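Beta-glucuronidase (Dictyoglomus thermophilum, PDB 6XXW) probably hydrolyses beta-glucuronides, as a glycoside hydrolase of family 2, releasing glucuronic acid. Local coordinates at residues S480-R491 with R533-V544; E505-G513 with R563-T573. All blocks are in the same frame, centred on the assembly; numbering follows the deposited sequence. Where two conformers were deposited one is given.

Contact 1 (S480-R491 with R533-V544)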
loop_
_atom_site.group_PDB
_atom_site.type_symbol
_atom_site.label_atom_id
_atom_site.label_comp_id
_atom_site.label_asym_id
_atom_site.label_seq_id
_atom_site.Cartn_x
_atom_site.Cartn_y
_atom_site.Cartn_z
ATOM N N SER A 480 -23.814 -5.611 -12.278
ATOM C CA SER A 480 -25.060 -5.408 -13.011
ATOM C C SER A 480 -26.221 -6.248 -12.470
ATOM O O SER A 480 -27.377 -5.906 -12.727
ATOM C CB SER A 480 -24.839 -5.700 -14.506
ATOM O OG SER A 480 -24.785 -7.092 -14.785
ATOM N N VAL A 481 -25.957 -7.313 -11.710
ATOM C CA VAL A 481 -27.056 -8.138 -11.194
ATOM C C VAL A 481 -27.728 -7.574 -9.949
ATOM O O VAL A 481 -28.793 -8.071 -9.557
ATOM C CB VAL A 481 -26.588 -9.561 -10.846
ATOM C CG1 VAL A 481 -25.990 -10.242 -12.052
ATOM C CG2 VAL A 481 -25.608 -9.531 -9.660
ATOM N N ILE A 482 -27.154 -6.545 -9.325
ATOM C CA ILE A 482 -27.561 -6.161 -7.968
ATOM C C ILE A 482 -29.028 -5.743 -7.927
ATOM O O ILE A 482 -29.814 -6.247 -7.111
ATOM C CB ILE A 482 -26.640 -5.044 -7.440
ATOM C CG1 ILE A 482 -25.275 -5.629 -7.059
ATOM C CG2 ILE A 482 -27.297 -4.278 -6.266
ATOM C CD1 ILE A 482 -24.262 -4.594 -6.634
ATOM N N GLU A 483 -29.416 -4.794 -8.783
ATOM C CA GLU A 483 -30.770 -4.249 -8.718
ATOM C C GLU A 483 -31.826 -5.323 -8.971
ATOM O O GLU A 483 -32.834 -5.394 -8.255
ATOM C CB GLU A 483 -30.911 -3.105 -9.719
ATOM C CG GLU A 483 -30.160 -1.836 -9.302
ATOM C CD GLU A 483 -28.712 -1.814 -9.774
ATOM O OE1 GLU A 483 -28.252 -2.798 -10.412
ATOM O OE2 GLU A 483 -28.034 -0.801 -9.507
ATOM N N TYR A 484 -31.606 -6.159 -9.989
ATOM C CA TYR A 484 -32.497 -7.279 -10.288
ATOM C C TYR A 484 -32.653 -8.198 -9.083
ATOM O O TYR A 484 -33.771 -8.488 -8.644
ATOM C CB TYR A 484 -31.932 -8.051 -11.485
ATOM C CG TYR A 484 -32.800 -9.154 -12.067
ATOM C CD1 TYR A 484 -33.679 -8.893 -13.117
ATOM C CD2 TYR A 484 -32.709 -10.463 -11.602
ATOM C CE1 TYR A 484 -34.467 -9.905 -13.673
ATOM C CE2 TYR A 484 -33.496 -11.484 -12.149
ATOM C CZ TYR A 484 -34.369 -11.196 -13.186
ATOM O OH TYR A 484 -35.150 -12.196 -13.741
ATOM N N GLN A 485 -31.535 -8.656 -8.523
ATOM C CA GLN A 485 -31.605 -9.686 -7.493
ATOM C C GLN A 485 -32.070 -9.125 -6.152
ATOM O O GLN A 485 -32.881 -9.752 -5.457
ATOM C CB GLN A 485 -30.242 -10.359 -7.349
ATOM C CG GLN A 485 -29.740 -10.999 -8.634
ATOM C CD GLN A 485 -28.380 -11.643 -8.472
ATOM O OE1 GLN A 485 -27.594 -11.241 -7.618
ATOM N NE2 GLN A 485 -28.093 -12.653 -9.294
ATOM N N LEU A 486 -31.582 -7.947 -5.775
ATOM C CA LEU A 486 -31.868 -7.450 -4.437
ATOM C C LEU A 486 -33.317 -7.015 -4.311
ATOM O O LEU A 486 -33.963 -7.292 -3.292
ATOM C CB LEU A 486 -30.925 -6.301 -4.079
ATOM C CG LEU A 486 -31.124 -5.766 -2.655
ATOM C CD1 LEU A 486 -30.851 -6.850 -1.621
ATOM C CD2 LEU A 486 -30.244 -4.524 -2.416
ATOM N N GLU A 487 -33.855 -6.344 -5.336
ATOM C CA GLU A 487 -35.246 -5.906 -5.244
ATOM C C GLU A 487 -36.196 -7.096 -5.199
ATOM O O GLU A 487 -37.126 -7.118 -4.385
ATOM C CB GLU A 487 -35.612 -4.989 -6.411
ATOM C CG GLU A 487 -37.114 -4.717 -6.471
ATOM C CD GLU A 487 -37.470 -3.424 -7.181
ATOM O OE1 GLU A 487 -38.661 -3.052 -7.158
ATOM O OE2 GLU A 487 -36.572 -2.782 -7.770
ATOM N N ARG A 488 -35.980 -8.092 -6.060
ATOM C CA ARG A 488 -36.810 -9.292 -6.029
ATOM C C ARG A 488 -36.743 -9.982 -4.671
ATOM O O ARG A 488 -37.766 -10.436 -4.143
ATOM C CB ARG A 488 -36.378 -10.265 -7.128
ATOM C CG ARG A 488 -36.797 -9.848 -8.531
ATOM C CD ARG A 488 -35.905 -10.485 -9.601
ATOM N NE ARG A 488 -36.166 -11.909 -9.758
ATOM C CZ ARG A 488 -37.129 -12.405 -10.529
ATOM N NH1 ARG A 488 -37.921 -11.584 -11.208
ATOM N NH2 ARG A 488 -37.304 -13.716 -10.618
ATOM N N ASP A 489 -35.542 -10.096 -4.106
ATOM C CA ASP A 489 -35.386 -10.788 -2.831
ATOM C C ASP A 489 -36.121 -10.057 -1.718
ATOM O O ASP A 489 -36.934 -10.654 -1.002
ATOM C CB ASP A 489 -33.902 -10.929 -2.491
ATOM C CG ASP A 489 -33.665 -11.846 -1.304
ATOM O OD1 ASP A 489 -34.363 -12.870 -1.199
ATOM O OD2 ASP A 489 -32.776 -11.557 -0.492
ATOM N N LEU A 490 -35.867 -8.751 -1.575
ATOM C CA LEU A 490 -36.455 -8.009 -0.467
ATOM C C LEU A 490 -37.972 -7.931 -0.573
ATOM O O LEU A 490 -38.655 -7.938 0.457
ATOM C CB LEU A 490 -35.850 -6.609 -0.377
ATOM C CG LEU A 490 -34.367 -6.604 0.002
ATOM C CD1 LEU A 490 -33.812 -5.196 0.015
ATOM C CD2 LEU A 490 -34.159 -7.287 1.354
ATOM N N ARG A 491 -38.518 -7.849 -1.794
ATOM C CA ARG A 491 -39.972 -7.897 -1.944
ATOM C C ARG A 491 -40.530 -9.242 -1.504
ATOM O O ARG A 491 -41.648 -9.313 -0.977
ATOM C CB ARG A 491 -40.378 -7.611 -3.389
ATOM C CG ARG A 491 -40.119 -6.160 -3.820
ATOM C CD ARG A 491 -40.811 -5.848 -5.152
ATOM N NE ARG A 491 -40.599 -4.457 -5.548
ATOM C CZ ARG A 491 -41.307 -3.431 -5.080
ATOM N NH1 ARG A 491 -42.285 -3.636 -4.209
ATOM N NH2 ARG A 491 -41.045 -2.200 -5.491
ATOM N N ARG A 533 -25.145 0.875 -5.171
ATOM C CA ARG A 533 -26.239 0.257 -5.913
ATOM C C ARG A 533 -27.218 -0.441 -4.977
ATOM O O ARG A 533 -28.430 -0.436 -5.221
ATOM C CB ARG A 533 -25.676 -0.723 -6.940
ATOM C CG ARG A 533 -24.883 -0.037 -8.045
ATOM C CD ARG A 533 -24.396 -1.043 -9.062
ATOM N NE ARG A 533 -25.466 -1.464 -9.959
ATOM C CZ ARG A 533 -25.290 -1.759 -11.243
ATOM N NH1 ARG A 533 -24.078 -1.678 -11.779
ATOM N NH2 ARG A 533 -26.319 -2.140 -11.989
ATOM N N PHE A 534 -26.710 -1.051 -3.907
ATOM C CA PHE A 534 -27.597 -1.657 -2.915
ATOM C C PHE A 534 -28.546 -0.611 -2.319
ATOM O O PHE A 534 -29.763 -0.817 -2.271
ATOM C CB PHE A 534 -26.774 -2.314 -1.804
ATOM C CG PHE A 534 -26.427 -3.761 -2.044
ATOM C CD1 PHE A 534 -25.603 -4.139 -3.095
ATOM C CD2 PHE A 534 -26.903 -4.748 -1.186
ATOM C CE1 PHE A 534 -25.267 -5.478 -3.288
ATOM C CE2 PHE A 534 -26.582 -6.086 -1.383
ATOM C CZ PHE A 534 -25.757 -6.454 -2.429
ATOM N N VAL A 535 -28.012 0.533 -1.871
ATOM C CA VAL A 535 -28.887 1.483 -1.180
ATOM C C VAL A 535 -29.836 2.202 -2.136
ATOM O O VAL A 535 -30.919 2.634 -1.712
ATOM C CB VAL A 535 -28.086 2.484 -0.331
ATOM C CG1 VAL A 535 -27.266 1.727 0.720
ATOM C CG2 VAL A 535 -27.208 3.406 -1.208
ATOM N N GLY A 536 -29.486 2.307 -3.423
ATOM C CA GLY A 536 -30.445 2.803 -4.396
ATOM C C GLY A 536 -31.681 1.929 -4.486
ATOM O O GLY A 536 -32.788 2.430 -4.703
ATOM N N VAL A 537 -31.510 0.615 -4.321
ATOM C CA VAL A 537 -32.654 -0.290 -4.272
ATOM C C VAL A 537 -33.481 -0.037 -3.014
ATOM O O VAL A 537 -34.710 0.080 -3.074
ATOM C CB VAL A 537 -32.182 -1.753 -4.344
ATOM C CG1 VAL A 537 -33.337 -2.692 -4.043
ATOM C CG2 VAL A 537 -31.577 -2.062 -5.696
ATOM N N LEU A 538 -32.816 0.060 -1.857
ATOM C CA LEU A 538 -33.536 0.232 -0.594
ATOM C C LEU A 538 -34.407 1.480 -0.611
ATOM O O LEU A 538 -35.497 1.497 -0.022
ATOM C CB LEU A 538 -32.550 0.308 0.573
ATOM C CG LEU A 538 -31.532 -0.820 0.713
ATOM C CD1 LEU A 538 -30.724 -0.609 1.996
ATOM C CD2 LEU A 538 -32.228 -2.181 0.723
ATOM N N ASP A 539 -33.945 2.540 -1.282
ATOM C CA ASP A 539 -34.698 3.785 -1.276
ATOM C C ASP A 539 -36.044 3.640 -1.972
ATOM O O ASP A 539 -36.942 4.453 -1.736
ATOM C CB ASP A 539 -33.889 4.899 -1.938
ATOM C CG ASP A 539 -32.726 5.356 -1.085
ATOM O OD1 ASP A 539 -32.742 5.116 0.140
ATOM O OD2 ASP A 539 -31.793 5.951 -1.644
ATOM N N ARG A 540 -36.206 2.626 -2.813
ATOM C CA ARG A 540 -37.450 2.431 -3.542
ATOM C C ARG A 540 -38.431 1.528 -2.809
ATOM O O ARG A 540 -39.535 1.292 -3.316
ATOM C CB ARG A 540 -37.143 1.863 -4.928
ATOM C CG ARG A 540 -36.276 2.822 -5.721
ATOM C CD ARG A 540 -36.174 2.437 -7.175
ATOM N NE ARG A 540 -35.159 1.415 -7.390
ATOM C CZ ARG A 540 -35.439 0.147 -7.660
ATOM N NH1 ARG A 540 -36.709 -0.239 -7.742
ATOM N NH2 ARG A 540 -34.458 -0.731 -7.851
ATOM N N LEU A 541 -38.064 1.045 -1.624
ATOM C CA LEU A 541 -38.851 0.060 -0.885
ATOM C C LEU A 541 -39.279 0.663 0.453
ATOM O O LEU A 541 -38.451 0.838 1.359
ATOM C CB LEU A 541 -38.041 -1.221 -0.684
ATOM C CG LEU A 541 -37.461 -1.857 -1.955
ATOM C CD1 LEU A 541 -36.623 -3.087 -1.612
ATOM C CD2 LEU A 541 -38.580 -2.235 -2.922
ATOM N N ASP A 542 -40.577 0.958 0.590
ATOM C CA ASP A 542 -41.038 1.650 1.792
ATOM C C ASP A 542 -41.045 0.767 3.039
ATOM O O ASP A 542 -41.220 1.291 4.145
ATOM C CB ASP A 542 -42.432 2.262 1.558
ATOM C CG ASP A 542 -43.539 1.221 1.381
ATOM O OD1 ASP A 542 -43.289 -0.003 1.459
ATOM O OD2 ASP A 542 -44.694 1.644 1.168
ATOM N N PHE A 543 -40.846 -0.539 2.903
ATOM C CA PHE A 543 -40.810 -1.430 4.058
ATOM C C PHE A 543 -39.393 -1.666 4.578
ATOM O O PHE A 543 -39.223 -2.338 5.597
ATOM C CB PHE A 543 -41.478 -2.770 3.718
ATOM C CG PHE A 543 -40.964 -3.420 2.456
ATOM C CD1 PHE A 543 -39.777 -4.143 2.460
ATOM C CD2 PHE A 543 -41.677 -3.322 1.274
ATOM C CE1 PHE A 543 -39.301 -4.739 1.300
ATOM C CE2 PHE A 543 -41.214 -3.921 0.116
ATOM C CZ PHE A 543 -40.020 -4.631 0.128
ATOM N N VAL A 544 -38.377 -1.111 3.927
ATOM C CA VAL A 544 -37.005 -1.216 4.406
ATOM C C VAL A 544 -36.755 -0.038 5.338
ATOM O O VAL A 544 -36.878 1.128 4.937
ATOM C CB VAL A 544 -35.999 -1.250 3.242
ATOM C CG1 VAL A 544 -34.576 -1.117 3.752
ATOM C CG2 VAL A 544 -36.163 -2.557 2.441
HETATM O O HOH W 1 -29.284 0.832 -7.311
#
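E487 OE2 takes R540 NH1 across the contact at 2.5 Å, with a weak second bond from R540 NH2. R540 and L541 come from the turns after helix 533-538. The carboxylate and guanidinium planes are turned 44° apart. R491, one helical turn on, meets OE1 side-on with NE and NH2, and NE uses the anti lone pair. The extended E487 chain carries the carboxylate out to both partners.

One turn earlier E483 pairs with R533, one nitrogen to each oxygen. In one of its two conformers R533 NH2 lies 2.6 Å from E483 OE1, and R533 NE lies 2.7 Å from E483 OE2 on its syn lone pair. The bend of E483 at chi2 (88°) turns its carboxylate to R533. A water joins E483 OE2 to R533 O.

Alongside these pairs apolar side chains pack. The axes of segments 482-491 and 533-538 approach to 9.4 Å and cross at -41°. I482 lays CG2 and CD1 against F534 CD1 and CE1. L486 CD2 comes from the same side of the ring plane, 3.6 Å from F534 CD2. V537 sets CG2 by the backbone of E483 and CG1 by that of E487. Further along, L490 CD1 presses tightly on L538 CD2 at 3.5 Å. L541 CD2 lies over one face of the R491 guanidinium.

Two neighbouring barrel helices, and the turns that follow the second, are thus joined by a buried apolar seam bordered by ion pairs. Sharing E487 between two arginines probably favours its charged form and offsets the closeness of the R491 and R540 guanidinium groups.

Contact 2 (E505-G513 with R563-T573)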
loop_
_atom_site.group_PDB
_atom_site.type_symbol
_atom_site.label_atom_id
_atom_site.label_comp_id
_atom_site.label_asym_id
_atom_site.label_seq_id
_atom_site.Cartn_x
_atom_site.Cartn_y
_atom_site.Cartn_z
ATOM N N GLU A 505 -26.555 -6.576 6.551
ATOM C CA GLU A 505 -25.174 -6.667 6.092
ATOM C C GLU A 505 -25.151 -6.588 4.577
ATOM O O GLU A 505 -26.005 -7.169 3.903
ATOM C CB GLU A 505 -24.490 -7.975 6.493
ATOM C CG GLU A 505 -24.141 -8.128 7.952
ATOM C CD GLU A 505 -23.309 -9.375 8.216
ATOM O OE1 GLU A 505 -22.645 -9.864 7.265
ATOM O OE2 GLU A 505 -23.312 -9.860 9.373
ATOM N N PHE A 506 -24.139 -5.908 4.062
ATOM C CA PHE A 506 -23.779 -5.931 2.653
ATOM C C PHE A 506 -22.464 -5.184 2.539
ATOM O O PHE A 506 -22.202 -4.261 3.313
ATOM C CB PHE A 506 -24.861 -5.312 1.744
ATOM C CG PHE A 506 -25.159 -3.850 2.012
ATOM C CD1 PHE A 506 -25.780 -3.450 3.188
ATOM C CD2 PHE A 506 -24.852 -2.882 1.050
ATOM C CE1 PHE A 506 -26.068 -2.125 3.426
ATOM C CE2 PHE A 506 -25.136 -1.544 1.263
ATOM C CZ PHE A 506 -25.746 -1.148 2.454
ATOM N N GLY A 507 -21.636 -5.609 1.601
ATOM C CA GLY A 507 -20.335 -4.992 1.449
ATOM C C GLY A 507 -19.403 -5.880 0.657
ATOM O O GLY A 507 -19.769 -6.969 0.206
ATOM N N ALA A 508 -18.175 -5.378 0.503
ATOM C CA ALA A 508 -17.151 -5.989 -0.332
ATOM C C ALA A 508 -15.795 -5.765 0.323
ATOM O O ALA A 508 -15.572 -4.712 0.924
ATOM C CB ALA A 508 -17.173 -5.378 -1.742
ATOM N N ASP A 509 -14.898 -6.751 0.233
ATOM C CA ASP A 509 -13.533 -6.538 0.710
ATOM C C ASP A 509 -12.853 -5.484 -0.153
ATOM O O ASP A 509 -13.013 -5.479 -1.375
ATOM C CB ASP A 509 -12.713 -7.829 0.656
ATOM C CG ASP A 509 -13.197 -8.879 1.631
ATOM O OD1 ASP A 509 -14.221 -9.539 1.327
ATOM O OD2 ASP A 509 -12.540 -9.057 2.682
ATOM N N ALA A 510 -12.118 -4.565 0.484
ATOM C CA ALA A 510 -11.347 -3.559 -0.245
ATOM C C ALA A 510 -10.000 -3.377 0.441
ATOM O O ALA A 510 -9.947 -3.039 1.627
ATOM C CB ALA A 510 -12.088 -2.217 -0.334
ATOM N N ILE A 511 -8.917 -3.626 -0.285
ATOM C CA ILE A 511 -7.593 -3.314 0.235
ATOM C C ILE A 511 -7.374 -1.817 0.073
ATOM O O ILE A 511 -7.546 -1.278 -1.023
ATOM C CB ILE A 511 -6.501 -4.105 -0.502
ATOM C CG1 ILE A 511 -6.805 -5.608 -0.526
ATOM C CG2 ILE A 511 -5.139 -3.824 0.143
ATOM C CD1 ILE A 511 -7.084 -6.193 0.818
ATOM N N SER A 512 -7.005 -1.143 1.161
ATOM C CA SER A 512 -6.724 0.285 1.084
ATOM C C SER A 512 -5.622 0.553 0.056
ATOM O O SER A 512 -4.558 -0.061 0.100
ATOM C CB SER A 512 -6.313 0.801 2.470
ATOM O OG SER A 512 -6.178 2.206 2.453
ATOM N N GLY A 513 -5.883 1.447 -0.895
ATOM C CA GLY A 513 -4.917 1.698 -1.943
ATOM C C GLY A 513 -5.060 0.868 -3.195
ATOM O O GLY A 513 -4.401 1.180 -4.193
ATOM N N ARG A 563 -9.146 -14.892 2.933
ATOM C CA ARG A 563 -9.045 -13.794 3.894
ATOM C C ARG A 563 -7.670 -13.141 3.791
ATOM O O ARG A 563 -6.657 -13.757 4.146
ATOM C CB ARG A 563 -9.335 -14.305 5.309
ATOM C CG ARG A 563 -10.839 -14.619 5.518
ATOM C CD ARG A 563 -11.630 -13.300 5.584
ATOM N NE ARG A 563 -13.084 -13.474 5.699
ATOM C CZ ARG A 563 -13.929 -13.408 4.668
ATOM N NH1 ARG A 563 -13.472 -13.199 3.434
ATOM N NH2 ARG A 563 -15.230 -13.564 4.865
ATOM N N VAL A 564 -7.643 -11.890 3.336
ATOM C CA VAL A 564 -6.377 -11.195 3.010
ATOM C C VAL A 564 -5.909 -10.527 4.300
ATOM O O VAL A 564 -6.056 -9.321 4.508
ATOM C CB VAL A 564 -6.559 -10.200 1.864
ATOM C CG1 VAL A 564 -5.223 -9.681 1.362
ATOM C CG2 VAL A 564 -7.358 -10.856 0.731
ATOM N N VAL A 565 -5.302 -11.335 5.177
ATOM C CA VAL A 565 -4.997 -10.971 6.566
ATOM C C VAL A 565 -6.254 -10.416 7.225
ATOM O O VAL A 565 -6.329 -9.226 7.552
ATOM C CB VAL A 565 -3.817 -9.979 6.671
ATOM C CG1 VAL A 565 -3.323 -9.924 8.104
ATOM C CG2 VAL A 565 -2.677 -10.404 5.757
ATOM N N GLY A 566 -7.246 -11.282 7.433
ATOM C CA GLY A 566 -8.502 -10.876 8.035
ATOM C C GLY A 566 -9.544 -10.476 7.010
ATOM O O GLY A 566 -9.398 -10.663 5.794
ATOM N N ASN A 567 -10.637 -9.921 7.537
ATOM C CA ASN A 567 -11.772 -9.483 6.736
ATOM C C ASN A 567 -11.555 -8.019 6.356
ATOM O O ASN A 567 -11.381 -7.162 7.227
ATOM C CB ASN A 567 -13.066 -9.666 7.528
ATOM C CG ASN A 567 -14.318 -9.442 6.695
ATOM O OD1 ASN A 567 -14.490 -8.388 6.075
ATOM N ND2 ASN A 567 -15.220 -10.419 6.713
ATOM N N LYS A 568 -11.582 -7.732 5.059
ATOM C CA LYS A 568 -11.247 -6.409 4.563
ATOM C C LYS A 568 -12.474 -5.630 4.111
ATOM O O LYS A 568 -12.342 -4.680 3.342
ATOM C CB LYS A 568 -10.230 -6.520 3.424
ATOM C CG LYS A 568 -8.814 -6.834 3.906
ATOM C CD LYS A 568 -8.197 -5.593 4.564
ATOM C CE LYS A 568 -6.697 -5.753 4.849
ATOM N NZ LYS A 568 -6.419 -6.799 5.901
ATOM N N LYS A 569 -13.663 -5.993 4.597
ATOM C CA LYS A 569 -14.880 -5.279 4.243
ATOM C C LYS A 569 -15.100 -4.015 5.077
ATOM O O LYS A 569 -16.157 -3.388 4.948
ATOM C CB LYS A 569 -16.081 -6.213 4.390
ATOM C CG LYS A 569 -16.039 -7.395 3.425
ATOM C CD LYS A 569 -17.427 -7.928 3.115
ATOM C CE LYS A 569 -17.352 -9.108 2.146
ATOM N NZ LYS A 569 -16.378 -10.149 2.618
ATOM N N GLY A 570 -14.144 -3.622 5.913
ATOM C CA GLY A 570 -14.321 -2.403 6.684
ATOM C C GLY A 570 -14.530 -1.189 5.787
ATOM O O GLY A 570 -13.952 -1.078 4.703
ATOM N N VAL A 571 -15.404 -0.284 6.233
ATOM C CA VAL A 571 -15.503 1.052 5.648
ATOM C C VAL A 571 -14.337 1.918 6.135
ATOM O O VAL A 571 -13.909 2.851 5.442
ATOM C CB VAL A 571 -16.879 1.650 6.000
ATOM C CG1 VAL A 571 -16.894 3.159 5.879
ATOM C CG2 VAL A 571 -17.984 1.012 5.157
ATOM N N PHE A 572 -13.825 1.624 7.325
ATOM C CA PHE A 572 -12.602 2.200 7.866
ATOM C C PHE A 572 -11.521 1.126 7.904
ATOM O O PHE A 572 -11.814 -0.067 8.018
ATOM C CB PHE A 572 -12.810 2.757 9.288
ATOM C CG PHE A 572 -13.795 3.887 9.353
ATOM C CD1 PHE A 572 -15.124 3.639 9.650
ATOM C CD2 PHE A 572 -13.400 5.188 9.100
ATOM C CE1 PHE A 572 -16.051 4.666 9.705
ATOM C CE2 PHE A 572 -14.330 6.229 9.145
ATOM C CZ PHE A 572 -15.658 5.963 9.458
ATOM N N THR A 573 -10.263 1.552 7.805
ATOM C CA THR A 573 -9.178 0.609 8.032
ATOM C C THR A 573 -9.166 0.190 9.503
ATOM O O THR A 573 -9.852 0.774 10.348
ATOM C CB THR A 573 -7.836 1.230 7.645
ATOM O OG1 THR A 573 -7.587 2.353 8.489
ATOM C CG2 THR A 573 -7.855 1.681 6.202
HETATM O O HOH W 2 -17.802 -3.279 2.863
HETATM O O HOH W 3 -14.628 -12.202 0.933
HETATM O O HOH W 4 -10.233 -10.455 3.121
#
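This is a buried loop-to-loop contact in the TIM barrel domain. The 505-513 loop follows strand 501-505, and the 563-573 loop follows strand 544-550, its neighbour in the barrel sheet. D509 carries most of the polar contact. Its OD1 takes the ammonium of K569, with NZ 2.6 Å from D509 OD1 on the syn side and 34° out of the carboxylate plane. Its OD2 accepts from the backbone of K568, whose N lies 2.9 Å from D509 OD2. Two waters add to the grip: one links OD1 to R563 NH1, the other links OD2 to V564 N and G566 O. K569 NZ also bonds Y473, and the main ion pair of R563 is with D175.

The backbones meet directly as well. A510 N donates to K568 O at 2.9 Å, nearly straight at 170° but from above the carbonyl plane. K569 CA makes a CH-O contact with A508 O. The aliphatic chain of K569 runs along G507 to D509, and its bend at chi4 (51°) turns NZ to the carboxylate.

Beyond D509, I511 CD1 packs 3.6 Å from K568 CG and also touches V564 CG1. K568 doubles back to its own loop, where NZ bonds V564 O. F514 of the second subunit packs on both I511 and K568. S512 CB touches T573 CG2, and S512 OG bonds G513 O of the third subunit.

N567 OD1 accepts from K569 N, closing an Asx turn from N567 to K569. Loops following the strands form the C-terminal rim of a TIM barrel, the side where family 2 enzymes bind substrate.

How the contacts relate
Contacts 1 and 2 lie in the same TIM barrel domain, with centres about 22 Å apart. Their segments alternate along the chain. Strand 501-505 and helix 524-538 connect them: 480-491 leads to the strand, 505-513 leaves it, and the helix ends within 533-544. They touch through F506, whose CD2 lies 3.5 Å from F534 CB and whose CZ lies 3.7 Å from V535 CG1. Contact 1 packs outer helices, while contact 2 joins loops near what is probably the active-site pocket at the C-terminal end of the barrel. There a bound Tris molecule, probably from the crystallisation liquor, hydrogen-bonds E505 and lies about 4 Å from the N567 side chain. Both contacts also reach the second subunit.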